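Local structure of oxidoreductase (Listeria innocua, 3E18) at residues A[9-14]-A[71-76]; A[67-72]-A[90-95]; A[123-128]-A[175-180]. The protein binds NAD and is probably a dehydrogenase of the GFO/IDH/MocA family, its substrate and reaction being unknown. All coordinates share one frame; numbering follows the deposited sequence.

Contact 1: residues A[9-14]-A[71-76]. With NAD (nicotinamide-adenine-dinucleotide), chain E.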
loop_
_atom_site.group_PDB
_atom_site.type_symbol
_atom_site.label_atom_id
_atom_site.label_comp_id
_atom_site.label_asym_id
_atom_site.label_seq_id
_atom_site.Cartn_x
_atom_site.Cartn_y
_atom_site.Cartn_z
ATOM N N VAL A 9 40.252 -13.907 -4.606
ATOM C CA VAL A 9 40.604 -13.393 -3.279
ATOM C C VAL A 9 39.429 -12.616 -2.680
ATOM O O VAL A 9 38.805 -11.788 -3.355
ATOM C CB VAL A 9 41.913 -12.551 -3.294
ATOM C CG1 VAL A 9 42.122 -11.799 -1.972
ATOM C CG2 VAL A 9 43.122 -13.456 -3.604
ATOM N N ILE A 10 39.123 -12.920 -1.418
ATOM C CA ILE A 10 38.091 -12.230 -0.651
ATOM C C ILE A 10 38.667 -10.947 -0.065
ATOM O O ILE A 10 39.640 -10.983 0.695
ATOM C CB ILE A 10 37.532 -13.133 0.502
ATOM C CG1 ILE A 10 36.945 -14.445 -0.043
ATOM C CG2 ILE A 10 36.535 -12.372 1.402
ATOM C CD1 ILE A 10 35.816 -14.296 -1.009
ATOM N N VAL A 11 38.075 -9.813 -0.443
ATOM C CA VAL A 11 38.471 -8.497 0.075
ATOM C C VAL A 11 37.350 -7.955 0.961
ATOM O O VAL A 11 36.290 -7.540 0.477
ATOM C CB VAL A 11 38.758 -7.489 -1.066
ATOM C CG1 VAL A 11 39.269 -6.180 -0.503
ATOM C CG2 VAL A 11 39.758 -8.076 -2.057
ATOM N N GLY A 12 37.594 -7.954 2.263
ATOM C CA GLY A 12 36.567 -7.607 3.225
ATOM C C GLY A 12 36.115 -8.889 3.893
ATOM O O GLY A 12 35.203 -9.559 3.415
ATOM N N TYR A 13 36.761 -9.238 4.999
ATOM C CA TYR A 13 36.426 -10.470 5.694
ATOM C C TYR A 13 35.460 -10.211 6.858
ATOM O O TYR A 13 35.759 -10.482 8.028
ATOM C CB TYR A 13 37.700 -11.187 6.145
ATOM C CG TYR A 13 37.473 -12.620 6.555
ATOM C CD1 TYR A 13 37.186 -13.596 5.610
ATOM C CD2 TYR A 13 37.557 -13.000 7.900
ATOM C CE1 TYR A 13 36.976 -14.918 5.988
ATOM C CE2 TYR A 13 37.335 -14.307 8.287
ATOM C CZ TYR A 13 37.058 -15.262 7.333
ATOM O OH TYR A 13 36.845 -16.561 7.730
ATOM N N GLY A 14 34.290 -9.682 6.531
ATOM C CA GLY A 14 33.275 -9.430 7.545
ATOM C C GLY A 14 32.201 -10.490 7.462
ATOM O O GLY A 14 32.476 -11.618 7.051
ATOM N N ILE A 71 34.632 -8.261 -3.669
ATOM C CA ILE A 71 34.583 -7.076 -2.793
ATOM C C ILE A 71 33.391 -7.111 -1.847
ATOM O O ILE A 71 32.246 -6.962 -2.258
ATOM C CB ILE A 71 34.640 -5.755 -3.598
ATOM C CG1 ILE A 71 35.978 -5.687 -4.336
ATOM C CG2 ILE A 71 34.513 -4.507 -2.690
ATOM C CD1 ILE A 71 35.924 -4.858 -5.556
ATOM N N ALA A 72 33.678 -7.328 -0.570
ATOM C CA ALA A 72 32.629 -7.363 0.440
ATOM C C ALA A 72 32.946 -6.399 1.589
ATOM O O ALA A 72 32.877 -6.751 2.777
ATOM C CB ALA A 72 32.433 -8.784 0.946
ATOM N N THR A 73 33.293 -5.172 1.217
ATOM C CA THR A 73 33.584 -4.095 2.164
ATOM C C THR A 73 32.339 -3.194 2.273
ATOM O O THR A 73 31.409 -3.360 1.478
ATOM C CB THR A 73 34.791 -3.277 1.683
ATOM O OG1 THR A 73 34.471 -2.663 0.424
ATOM C CG2 THR A 73 36.014 -4.153 1.527
ATOM N N PRO A 74 32.293 -2.263 3.262
ATOM C CA PRO A 74 31.205 -1.268 3.270
ATOM C C PRO A 74 31.054 -0.490 1.950
ATOM O O PRO A 74 31.992 -0.395 1.162
ATOM C CB PRO A 74 31.583 -0.342 4.426
ATOM C CG PRO A 74 32.341 -1.228 5.365
ATOM C CD PRO A 74 33.151 -2.126 4.459
ATOM N N ASN A 75 29.867 0.048 1.720
ATOM C CA ASN A 75 29.475 0.514 0.386
ATOM C C ASN A 75 30.307 1.630 -0.229
ATOM O O ASN A 75 30.427 1.705 -1.454
ATOM C CB ASN A 75 28.004 0.923 0.395
ATOM C CG ASN A 75 27.089 -0.238 0.655
ATOM O OD1 ASN A 75 27.452 -1.396 0.409
ATOM N ND2 ASN A 75 25.884 0.054 1.153
ATOM N N ASP A 76 30.865 2.490 0.620
ATOM C CA ASP A 76 31.617 3.656 0.159
ATOM C C ASP A 76 32.971 3.306 -0.450
ATOM O O ASP A 76 33.521 4.087 -1.225
ATOM C CB ASP A 76 31.760 4.706 1.280
ATOM C CG ASP A 76 32.517 4.184 2.498
ATOM O OD1 ASP A 76 32.126 3.137 3.068
ATOM O OD2 ASP A 76 33.497 4.842 2.903
HETATM P PA NAD E . 30.944 -6.025 7.744
HETATM O O1A NAD E . 30.470 -7.193 8.521
HETATM O O2A NAD E . 31.067 -4.786 8.532
HETATM O O5B NAD E . 32.335 -6.375 7.022
HETATM C C5B NAD E . 33.018 -5.489 6.164
HETATM C C4B NAD E . 34.501 -5.836 6.248
HETATM O O4B NAD E . 35.251 -5.078 5.317
HETATM C C3B NAD E . 35.059 -5.524 7.633
HETATM O O3B NAD E . 35.703 -6.671 8.136
HETATM C C2B NAD E . 36.050 -4.406 7.385
HETATM O O2B NAD E . 37.159 -4.457 8.253
HETATM C C1B NAD E . 36.439 -4.633 5.935
HETATM N N9A NAD E . 36.927 -3.419 5.261
HETATM C C8A NAD E . 36.486 -2.129 5.428
HETATM N N7A NAD E . 37.196 -1.322 4.604
HETATM C C5A NAD E . 38.083 -2.084 3.922
HETATM C C6A NAD E . 39.049 -1.775 2.971
HETATM N N6A NAD E . 39.091 -0.547 2.455
HETATM N N1A NAD E . 39.830 -2.791 2.439
HETATM C C2A NAD E . 39.659 -4.099 2.849
HETATM N N3A NAD E . 38.700 -4.396 3.795
HETATM C C4A NAD E . 37.926 -3.405 4.324
HETATM O O3 NAD E . 29.935 -5.781 6.500
HETATM P PN NAD E . 29.019 -6.903 5.834
HETATM O O1N NAD E . 27.704 -6.951 6.526
HETATM O O2N NAD E . 29.792 -8.145 5.607
HETATM O O5D NAD E . 28.712 -6.227 4.376
HETATM C C5D NAD E . 29.726 -5.908 3.449
HETATM C C4D NAD E . 29.111 -5.743 2.042
HETATM O O4D NAD E . 28.308 -6.868 1.734
HETATM C C3D NAD E . 28.190 -4.541 1.926
HETATM O O3D NAD E . 28.276 -4.011 0.611
HETATM C C2D NAD E . 26.794 -5.099 2.110
HETATM O O2D NAD E . 25.863 -4.338 1.374
HETATM C C1D NAD E . 26.947 -6.496 1.524
HETATM N N1N NAD E . 26.008 -7.523 2.050
HETATM C C2N NAD E . 25.254 -8.192 1.128
HETATM C C3N NAD E . 24.347 -9.179 1.499
HETATM C C7N NAD E . 23.731 -10.026 0.428
HETATM O O7N NAD E . 22.669 -10.879 0.762
HETATM N N7N NAD E . 24.199 -9.975 -0.823
HETATM C C4N NAD E . 24.227 -9.522 2.853
HETATM C C5N NAD E . 25.009 -8.850 3.796
HETATM C C6N NAD E . 25.905 -7.857 3.381
HETATM O O HOH W 1 32.326 -8.775 4.553
#

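Contact 2: residues A[67-72]-A[90-95]. With NAD (nicotinamide-adenine-dinucleotide), chain E.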
loop_
_atom_site.group_PDB
_atom_site.type_symbol
_atom_site.label_atom_id
_atom_site.label_comp_id
_atom_site.label_asym_id
_atom_site.label_seq_id
_atom_site.Cartn_x
_atom_site.Cartn_y
_atom_site.Cartn_z
ATOM N N ASP A 67 43.125 -14.396 -10.111
ATOM C CA ASP A 67 42.354 -14.109 -11.316
ATOM C C ASP A 67 41.226 -13.116 -11.071
ATOM O O ASP A 67 40.830 -12.394 -11.974
ATOM C CB ASP A 67 41.772 -15.401 -11.871
ATOM C CG ASP A 67 42.840 -16.432 -12.153
ATOM O OD1 ASP A 67 43.821 -16.082 -12.840
ATOM O OD2 ASP A 67 42.710 -17.576 -11.671
ATOM N N ALA A 68 40.699 -13.108 -9.849
ATOM C CA ALA A 68 39.489 -12.337 -9.540
ATOM C C ALA A 68 39.455 -11.931 -8.081
ATOM O O ALA A 68 40.083 -12.574 -7.232
ATOM C CB ALA A 68 38.240 -13.139 -9.912
ATOM N N VAL A 69 38.763 -10.828 -7.793
ATOM C CA VAL A 69 38.524 -10.439 -6.407
ATOM C C VAL A 69 37.035 -10.344 -6.105
ATOM O O VAL A 69 36.218 -9.995 -6.964
ATOM C CB VAL A 69 39.258 -9.119 -5.981
ATOM C CG1 VAL A 69 40.765 -9.212 -6.238
ATOM C CG2 VAL A 69 38.655 -7.903 -6.663
ATOM N N LEU A 70 36.694 -10.700 -4.876
ATOM C CA LEU A 70 35.358 -10.491 -4.347
ATOM C C LEU A 70 35.427 -9.297 -3.399
ATOM O O LEU A 70 36.179 -9.326 -2.426
ATOM C CB LEU A 70 34.873 -11.758 -3.617
ATOM C CG LEU A 70 33.479 -11.855 -2.954
ATOM C CD1 LEU A 70 33.524 -11.358 -1.532
ATOM C CD2 LEU A 70 32.409 -11.079 -3.717
ATOM N N ILE A 71 34.632 -8.261 -3.669
ATOM C CA ILE A 71 34.583 -7.076 -2.793
ATOM C C ILE A 71 33.391 -7.111 -1.847
ATOM O O ILE A 71 32.246 -6.962 -2.258
ATOM C CB ILE A 71 34.640 -5.755 -3.598
ATOM C CG1 ILE A 71 35.978 -5.687 -4.336
ATOM C CG2 ILE A 71 34.513 -4.507 -2.690
ATOM C CD1 ILE A 71 35.924 -4.858 -5.556
ATOM N N ALA A 72 33.678 -7.328 -0.570
ATOM C CA ALA A 72 32.629 -7.363 0.440
ATOM C C ALA A 72 32.946 -6.399 1.589
ATOM O O ALA A 72 32.877 -6.751 2.777
ATOM C CB ALA A 72 32.433 -8.784 0.946
ATOM N N LYS A 90 42.343 -7.909 -12.885
ATOM C CA LYS A 90 41.550 -8.866 -12.123
ATOM C C LYS A 90 40.077 -8.660 -12.455
ATOM O O LYS A 90 39.610 -7.520 -12.530
ATOM C CB LYS A 90 41.749 -8.635 -10.622
ATOM C CG LYS A 90 42.859 -9.423 -9.933
ATOM C CD LYS A 90 44.179 -9.436 -10.672
ATOM C CE LYS A 90 45.324 -9.819 -9.758
ATOM N NZ LYS A 90 46.449 -10.414 -10.532
ATOM N N HIS A 91 39.361 -9.765 -12.659
ATOM C CA HIS A 91 37.901 -9.750 -12.719
ATOM C C HIS A 91 37.357 -9.425 -11.323
ATOM O O HIS A 91 38.047 -9.613 -10.305
ATOM C CB HIS A 91 37.349 -11.101 -13.192
ATOM C CG HIS A 91 37.900 -11.570 -14.509
ATOM N ND1 HIS A 91 37.510 -11.032 -15.719
ATOM C CD2 HIS A 91 38.786 -12.550 -14.804
ATOM C CE1 HIS A 91 38.142 -11.654 -16.702
ATOM N NE2 HIS A 91 38.926 -12.577 -16.172
ATOM N N VAL A 92 36.123 -8.925 -11.262
ATOM C CA VAL A 92 35.577 -8.432 -9.993
ATOM C C VAL A 92 34.163 -8.921 -9.750
ATOM O O VAL A 92 33.303 -8.805 -10.627
ATOM C CB VAL A 92 35.574 -6.871 -9.939
ATOM C CG1 VAL A 92 34.823 -6.359 -8.720
ATOM C CG2 VAL A 92 36.987 -6.317 -9.956
ATOM N N VAL A 93 33.939 -9.484 -8.562
ATOM C CA VAL A 93 32.592 -9.644 -8.042
ATOM C C VAL A 93 32.436 -8.622 -6.913
ATOM O O VAL A 93 33.258 -8.554 -5.994
ATOM C CB VAL A 93 32.277 -11.086 -7.525
ATOM C CG1 VAL A 93 30.829 -11.159 -6.993
ATOM C CG2 VAL A 93 32.452 -12.117 -8.626
ATOM N N CYS A 94 31.383 -7.819 -7.001
ATOM C CA CYS A 94 31.136 -6.796 -6.005
ATOM C C CYS A 94 29.785 -7.000 -5.329
ATOM O O CYS A 94 28.766 -7.170 -5.984
ATOM C CB CYS A 94 31.209 -5.413 -6.638
ATOM S SG CYS A 94 31.143 -4.053 -5.478
ATOM N N GLU A 95 29.790 -6.976 -4.003
ATOM C CA GLU A 95 28.555 -6.982 -3.241
ATOM C C GLU A 95 27.617 -5.804 -3.521
ATOM O O GLU A 95 28.059 -4.720 -3.896
ATOM C CB GLU A 95 28.856 -7.051 -1.751
ATOM C CG GLU A 95 28.886 -8.471 -1.219
ATOM C CD GLU A 95 27.553 -9.222 -1.400
ATOM O OE1 GLU A 95 26.525 -8.624 -1.796
ATOM O OE2 GLU A 95 27.542 -10.437 -1.160
HETATM P PA NAD E . 30.944 -6.025 7.744
HETATM O O1A NAD E . 30.470 -7.193 8.521
HETATM O O2A NAD E . 31.067 -4.786 8.532
HETATM O O5B NAD E . 32.335 -6.375 7.022
HETATM C C5B NAD E . 33.018 -5.489 6.164
HETATM C C4B NAD E . 34.501 -5.836 6.248
HETATM O O4B NAD E . 35.251 -5.078 5.317
HETATM C C3B NAD E . 35.059 -5.524 7.633
HETATM O O3B NAD E . 35.703 -6.671 8.136
HETATM C C2B NAD E . 36.050 -4.406 7.385
HETATM O O2B NAD E . 37.159 -4.457 8.253
HETATM C C1B NAD E . 36.439 -4.633 5.935
HETATM N N9A NAD E . 36.927 -3.419 5.261
HETATM C C8A NAD E . 36.486 -2.129 5.428
HETATM N N7A NAD E . 37.196 -1.322 4.604
HETATM C C5A NAD E . 38.083 -2.084 3.922
HETATM C C6A NAD E . 39.049 -1.775 2.971
HETATM N N6A NAD E . 39.091 -0.547 2.455
HETATM N N1A NAD E . 39.830 -2.791 2.439
HETATM C C2A NAD E . 39.659 -4.099 2.849
HETATM N N3A NAD E . 38.700 -4.396 3.795
HETATM C C4A NAD E . 37.926 -3.405 4.324
HETATM O O3 NAD E . 29.935 -5.781 6.500
HETATM P PN NAD E . 29.019 -6.903 5.834
HETATM O O1N NAD E . 27.704 -6.951 6.526
HETATM O O2N NAD E . 29.792 -8.145 5.607
HETATM O O5D NAD E . 28.712 -6.227 4.376
HETATM C C5D NAD E . 29.726 -5.908 3.449
HETATM C C4D NAD E . 29.111 -5.743 2.042
HETATM O O4D NAD E . 28.308 -6.868 1.734
HETATM C C3D NAD E . 28.190 -4.541 1.926
HETATM O O3D NAD E . 28.276 -4.011 0.611
HETATM C C2D NAD E . 26.794 -5.099 2.110
HETATM O O2D NAD E . 25.863 -4.338 1.374
HETATM C C1D NAD E . 26.947 -6.496 1.524
HETATM N N1N NAD E . 26.008 -7.523 2.050
HETATM C C2N NAD E . 25.254 -8.192 1.128
HETATM C C3N NAD E . 24.347 -9.179 1.499
HETATM C C7N NAD E . 23.731 -10.026 0.428
HETATM O O7N NAD E . 22.669 -10.879 0.762
HETATM N N7N NAD E . 24.199 -9.975 -0.823
HETATM C C4N NAD E . 24.227 -9.522 2.853
HETATM C C5N NAD E . 25.009 -8.850 3.796
HETATM C C6N NAD E . 25.905 -7.857 3.381
#

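Contact 3: residues A[123-128]-A[175-180]. With NAD (nicotinamide-adenine-dinucleotide), chain E; GOL (glycerol), chain G.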
loop_
_atom_site.group_PDB
_atom_site.type_symbol
_atom_site.label_atom_id
_atom_site.label_comp_id
_atom_site.label_asym_id
_atom_site.label_seq_id
_atom_site.Cartn_x
_atom_site.Cartn_y
_atom_site.Cartn_z
ATOM N N GLN A 123 23.922 -10.069 -7.091
ATOM C CA GLN A 123 22.489 -10.006 -6.823
ATOM C C GLN A 123 21.960 -11.404 -6.508
ATOM O O GLN A 123 21.212 -11.985 -7.267
ATOM C CB GLN A 123 21.749 -9.306 -7.987
ATOM C CG GLN A 123 22.231 -7.849 -8.255
ATOM C CD GLN A 123 21.916 -6.833 -7.145
ATOM O OE1 GLN A 123 21.163 -7.102 -6.198
ATOM N NE2 GLN A 123 22.498 -5.657 -7.266
ATOM N N ASN A 124 22.356 -11.938 -5.344
ATOM C CA ASN A 124 22.063 -13.317 -4.988
ATOM C C ASN A 124 20.572 -13.586 -4.755
ATOM O O ASN A 124 20.125 -14.724 -4.857
ATOM C CB ASN A 124 22.855 -13.725 -3.725
ATOM C CG ASN A 124 22.599 -12.804 -2.551
ATOM O OD1 ASN A 124 22.567 -11.594 -2.710
ATOM N ND2 ASN A 124 22.438 -13.377 -1.354
ATOM N N ARG A 125 19.791 -12.545 -4.464
ATOM C CA ARG A 125 18.368 -12.768 -4.144
ATOM C C ARG A 125 17.471 -12.968 -5.363
ATOM O O ARG A 125 16.272 -13.236 -5.228
ATOM C CB ARG A 125 17.850 -11.726 -3.148
ATOM C CG ARG A 125 18.523 -11.907 -1.777
ATOM C CD ARG A 125 17.725 -11.306 -0.648
ATOM N NE ARG A 125 18.307 -11.617 0.655
ATOM C CZ ARG A 125 17.927 -12.614 1.457
ATOM N NH1 ARG A 125 16.941 -13.442 1.120
ATOM N NH2 ARG A 125 18.533 -12.768 2.624
ATOM N N ARG A 126 18.056 -12.876 -6.556
ATOM C CA ARG A 126 17.370 -13.307 -7.773
ATOM C C ARG A 126 17.129 -14.817 -7.760
ATOM O O ARG A 126 16.246 -15.305 -8.446
ATOM C CB ARG A 126 18.177 -12.951 -9.006
ATOM C CG ARG A 126 18.250 -11.492 -9.293
ATOM C CD ARG A 126 18.895 -11.284 -10.637
ATOM N NE ARG A 126 19.203 -9.883 -10.857
ATOM C CZ ARG A 126 19.509 -9.379 -12.049
ATOM N NH1 ARG A 126 19.583 -10.181 -13.089
ATOM N NH2 ARG A 126 19.795 -8.091 -12.190
ATOM N N TRP A 127 17.898 -15.536 -6.945
ATOM C CA TRP A 127 17.756 -16.983 -6.788
ATOM C C TRP A 127 16.833 -17.374 -5.614
ATOM O O TRP A 127 16.628 -18.558 -5.356
ATOM C CB TRP A 127 19.144 -17.632 -6.629
ATOM C CG TRP A 127 19.933 -17.778 -7.929
ATOM C CD1 TRP A 127 20.044 -18.907 -8.695
ATOM C CD2 TRP A 127 20.708 -16.767 -8.597
ATOM N NE1 TRP A 127 20.842 -18.669 -9.791
ATOM C CE2 TRP A 127 21.270 -17.368 -9.756
ATOM C CE3 TRP A 127 20.996 -15.417 -8.325
ATOM C CZ2 TRP A 127 22.089 -16.661 -10.654
ATOM C CZ3 TRP A 127 21.824 -14.706 -9.226
ATOM C CH2 TRP A 127 22.360 -15.338 -10.373
ATOM N N ASP A 128 16.286 -16.384 -4.910
ATOM C CA ASP A 128 15.383 -16.635 -3.777
ATOM C C ASP A 128 14.152 -17.427 -4.228
ATOM O O ASP A 128 13.536 -17.103 -5.243
ATOM C CB ASP A 128 14.956 -15.323 -3.113
ATOM C CG ASP A 128 15.909 -14.864 -2.014
ATOM O OD1 ASP A 128 16.979 -15.486 -1.816
ATOM O OD2 ASP A 128 15.576 -13.864 -1.331
ATOM N N LEU A 175 19.277 1.163 0.595
ATOM C CA LEU A 175 20.536 0.640 0.082
ATOM C C LEU A 175 20.834 -0.801 0.530
ATOM O O LEU A 175 21.609 -1.509 -0.096
ATOM C CB LEU A 175 21.672 1.610 0.447
ATOM C CG LEU A 175 21.628 2.912 -0.362
ATOM C CD1 LEU A 175 22.651 3.926 0.153
ATOM C CD2 LEU A 175 21.867 2.621 -1.823
ATOM N N ASP A 176 20.193 -1.236 1.605
ATOM C CA ASP A 176 20.434 -2.565 2.145
ATOM C C ASP A 176 19.464 -3.585 1.538
ATOM O O ASP A 176 19.862 -4.428 0.747
ATOM C CB ASP A 176 20.306 -2.520 3.664
ATOM C CG ASP A 176 20.781 -3.788 4.341
ATOM O OD1 ASP A 176 21.198 -4.744 3.651
ATOM O OD2 ASP A 176 20.729 -3.832 5.585
ATOM N N TRP A 177 18.193 -3.500 1.901
ATOM C CA TRP A 177 17.204 -4.442 1.406
ATOM C C TRP A 177 16.550 -3.955 0.119
ATOM O O TRP A 177 16.184 -4.749 -0.746
ATOM C CB TRP A 177 16.146 -4.683 2.469
ATOM C CG TRP A 177 16.351 -5.931 3.238
ATOM C CD1 TRP A 177 16.786 -6.038 4.531
ATOM C CD2 TRP A 177 16.138 -7.270 2.772
ATOM N NE1 TRP A 177 16.855 -7.361 4.900
ATOM C CE2 TRP A 177 16.460 -8.139 3.840
ATOM C CE3 TRP A 177 15.694 -7.819 1.560
ATOM C CZ2 TRP A 177 16.359 -9.528 3.730
ATOM C CZ3 TRP A 177 15.585 -9.205 1.458
ATOM C CH2 TRP A 177 15.921 -10.038 2.535
ATOM N N GLY A 178 16.397 -2.648 0.000
ATOM C CA GLY A 178 15.733 -2.066 -1.167
ATOM C C GLY A 178 16.351 -2.502 -2.468
ATOM O O GLY A 178 15.635 -2.854 -3.401
ATOM N N VAL A 179 17.683 -2.494 -2.538
ATOM C CA VAL A 179 18.379 -2.916 -3.747
ATOM C C VAL A 179 18.017 -4.358 -4.145
ATOM O O VAL A 179 17.790 -4.611 -5.306
ATOM C CB VAL A 179 19.925 -2.674 -3.659
ATOM C CG1 VAL A 179 20.499 -3.370 -2.483
ATOM C CG2 VAL A 179 20.645 -3.113 -4.922
ATOM N N HIS A 180 17.925 -5.284 -3.188
ATOM C CA HIS A 180 17.465 -6.653 -3.499
ATOM C C HIS A 180 16.060 -6.679 -4.086
ATOM O O HIS A 180 15.811 -7.357 -5.087
ATOM C CB HIS A 180 17.394 -7.496 -2.237
ATOM C CG HIS A 180 18.716 -7.960 -1.740
ATOM N ND1 HIS A 180 19.670 -8.519 -2.565
ATOM C CD2 HIS A 180 19.221 -8.008 -0.483
ATOM C CE1 HIS A 180 20.712 -8.874 -1.837
ATOM N NE2 HIS A 180 20.465 -8.577 -0.572
HETATM P PA NAD E . 30.944 -6.025 7.744
HETATM O O1A NAD E . 30.470 -7.193 8.521
HETATM O O2A NAD E . 31.067 -4.786 8.532
HETATM O O5B NAD E . 32.335 -6.375 7.022
HETATM C C5B NAD E . 33.018 -5.489 6.164
HETATM C C4B NAD E . 34.501 -5.836 6.248
HETATM O O4B NAD E . 35.251 -5.078 5.317
HETATM C C3B NAD E . 35.059 -5.524 7.633
HETATM O O3B NAD E . 35.703 -6.671 8.136
HETATM C C2B NAD E . 36.050 -4.406 7.385
HETATM O O2B NAD E . 37.159 -4.457 8.253
HETATM C C1B NAD E . 36.439 -4.633 5.935
HETATM N N9A NAD E . 36.927 -3.419 5.261
HETATM C C8A NAD E . 36.486 -2.129 5.428
HETATM N N7A NAD E . 37.196 -1.322 4.604
HETATM C C5A NAD E . 38.083 -2.084 3.922
HETATM C C6A NAD E . 39.049 -1.775 2.971
HETATM N N6A NAD E . 39.091 -0.547 2.455
HETATM N N1A NAD E . 39.830 -2.791 2.439
HETATM C C2A NAD E . 39.659 -4.099 2.849
HETATM N N3A NAD E . 38.700 -4.396 3.795
HETATM C C4A NAD E . 37.926 -3.405 4.324
HETATM O O3 NAD E . 29.935 -5.781 6.500
HETATM P PN NAD E . 29.019 -6.903 5.834
HETATM O O1N NAD E . 27.704 -6.951 6.526
HETATM O O2N NAD E . 29.792 -8.145 5.607
HETATM O O5D NAD E . 28.712 -6.227 4.376
HETATM C C5D NAD E . 29.726 -5.908 3.449
HETATM C C4D NAD E . 29.111 -5.743 2.042
HETATM O O4D NAD E . 28.308 -6.868 1.734
HETATM C C3D NAD E . 28.190 -4.541 1.926
HETATM O O3D NAD E . 28.276 -4.011 0.611
HETATM C C2D NAD E . 26.794 -5.099 2.110
HETATM O O2D NAD E . 25.863 -4.338 1.374
HETATM C C1D NAD E . 26.947 -6.496 1.524
HETATM N N1N NAD E . 26.008 -7.523 2.050
HETATM C C2N NAD E . 25.254 -8.192 1.128
HETATM C C3N NAD E . 24.347 -9.179 1.499
HETATM C C7N NAD E . 23.731 -10.026 0.428
HETATM O O7N NAD E . 22.669 -10.879 0.762
HETATM N N7N NAD E . 24.199 -9.975 -0.823
HETATM C C4N NAD E . 24.227 -9.522 2.853
HETATM C C5N NAD E . 25.009 -8.850 3.796
HETATM C C6N NAD E . 25.905 -7.857 3.381
HETATM C C1 GOL G . 20.190 -9.661 3.581
HETATM O O1 GOL G . 20.477 -10.117 2.272
HETATM C C2 GOL G . 20.602 -8.201 3.786
HETATM O O2 GOL G . 21.214 -7.658 2.627
HETATM C C3 GOL G . 21.539 -8.145 4.995
HETATM O O3 GOL G . 22.064 -6.849 5.210
HETATM O O HOH W 2 19.845 -9.569 -4.909
#

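Contact 1: residues A[9-14]-A[71-76]
V11 and A72 join the ends of two neighbouring parallel strands of the Rossmann fold, where the chain turns into the dinucleotide-binding loop. The amide of A72 donates to V11 O (N to O 2.8 Å) in a nearly straight bond, and V11 pairs with I71 in parallel register. Beyond it the strands give way to loops; V11, T73 and P74 line the adenine, and N75 reaches the nicotinamide ribose. V11 holds CG1 anti to its backbone N (chi1 -175°), which sends this methyl to C2A at the adenine rim, 4.0 Å away. T73 CG2 lies 3.6 Å from V11 O and also meets the adenine at C4A and N3A. With CG2 anti to the carbonyl carbon, OG1 takes the place between N and C (chi1 62°), from which it bonds to S77. P74 CD abuts C8A, on the imidazole part of the base. G12, first glycine of a GxGxxG pattern, comes close enough for its CA to touch the ribose O4B at 3.5 Å. A water accepts from G14 N and lies within donating distance of A72 O and the phosphate oxygen O2N, tying the glycine loop to the cofactor. Farther along, N75 brings OD1 to 2.7 Å from the hydroxyl O3D of the nicotinamide ribose, while its ND2 bonds to G170 O.

Contact 2: residues A[67-72]-A[90-95]
The beta-alpha-beta unit of strand 68-71, helix 78-87 and strand 91-95 brings its two strands side by side here in the parallel Rossmann sheet. Five backbone bonds zip them, from H91 N to D67 O at one end to E95 N on I71 O (3.0 Å) at the other. On one face I71 CD1 reaches V92 CG1 at 3.7 Å, and V69 and V92 lie alongside each other, CG2 to CG2. On the other face L70, its CG anti to the backbone N (chi1 -179°), lays CD2 across V93 CG1 at 3.6 Å. At the cofactor end E95 bends at chi2 (-60°), and its OE1 accepts the nicotinamide amide N7N at 2.9 Å in a fairly straight bond; OE2 is held by H20 and H122. Helix 78-87 packs on the V69, I71, V92 and C94 face, helix 307-315 touches L70, H91 and V93 on the opposite face, and strand 6-11 flanks strand 68-71.

Contact 3: residues A[123-128]-A[175-180]
R125 lies across H180 and W177, joining the loop after strand 119-122 to helix 173-188 beside the nicotinamide of NAD. From the short 3-10 turn its CB starts 3.7 Å from H180 ND1. CG follows over ND1 and CE1, and CD sits above the middle of the imidazole, 3.6 Å from the ring centroid, as a CH-pi contact. The chain is extended from CG to NE (chi3 174°), carrying the head beyond the histidine to W177. There CH2 of the indole lies over the centre of one guanidinium face, 3.4 Å from CZ, although the planes are turned 37° apart and do not stack flat. NE donates to O1 of a glycerol at 3.1 Å, NH2 adds a weak bond to the same oxygen, and NH1 ends in a salt bridge with D128 OD2 (2.8 Å), which presents its syn lone pair almost in the guanidinium plane. A water spans Q123 OE1, R125 N and H180 ND1, the last at 2.6 Å, while N124 takes N7N of the nicotinamide amide on OD1 and gives ND2 to O7N at 3.3 Å. The glycerol, probably from the crystallisation liquor, meets D176 through O2 and O3 and H180 NE2 through weak bonds; K96 NZ bonds to it and salt-bridges D176 OD1. These polar groups converge on a polyol next to the nicotinamide, consistent with a site for a hydroxylated substrate.

How the contacts relate
From the N terminus, strand 6-11 leads into the glycine loop, and contact 1 closes a long excursion when the chain returns at 71-76. Contact 2 opens on strand 68-71, just before that return, sharing I71 and A72, and closes the shorter loop through helix 78-87 at 90-95, so strand 68-71 lies between 6-11 and 91-95 in one sheet. The two overlap along the chain and touch directly: V11 N lies 2.8 Å from L70 O. Contact 3 follows in series and ties the end of the Rossmann part to helix 173-188 of the C-terminal part. NAD touches all three: contact 1 lines the adenosine and reaches the nicotinamide ribose through N75, and contacts 2 and 3 meet the nicotinamide amide.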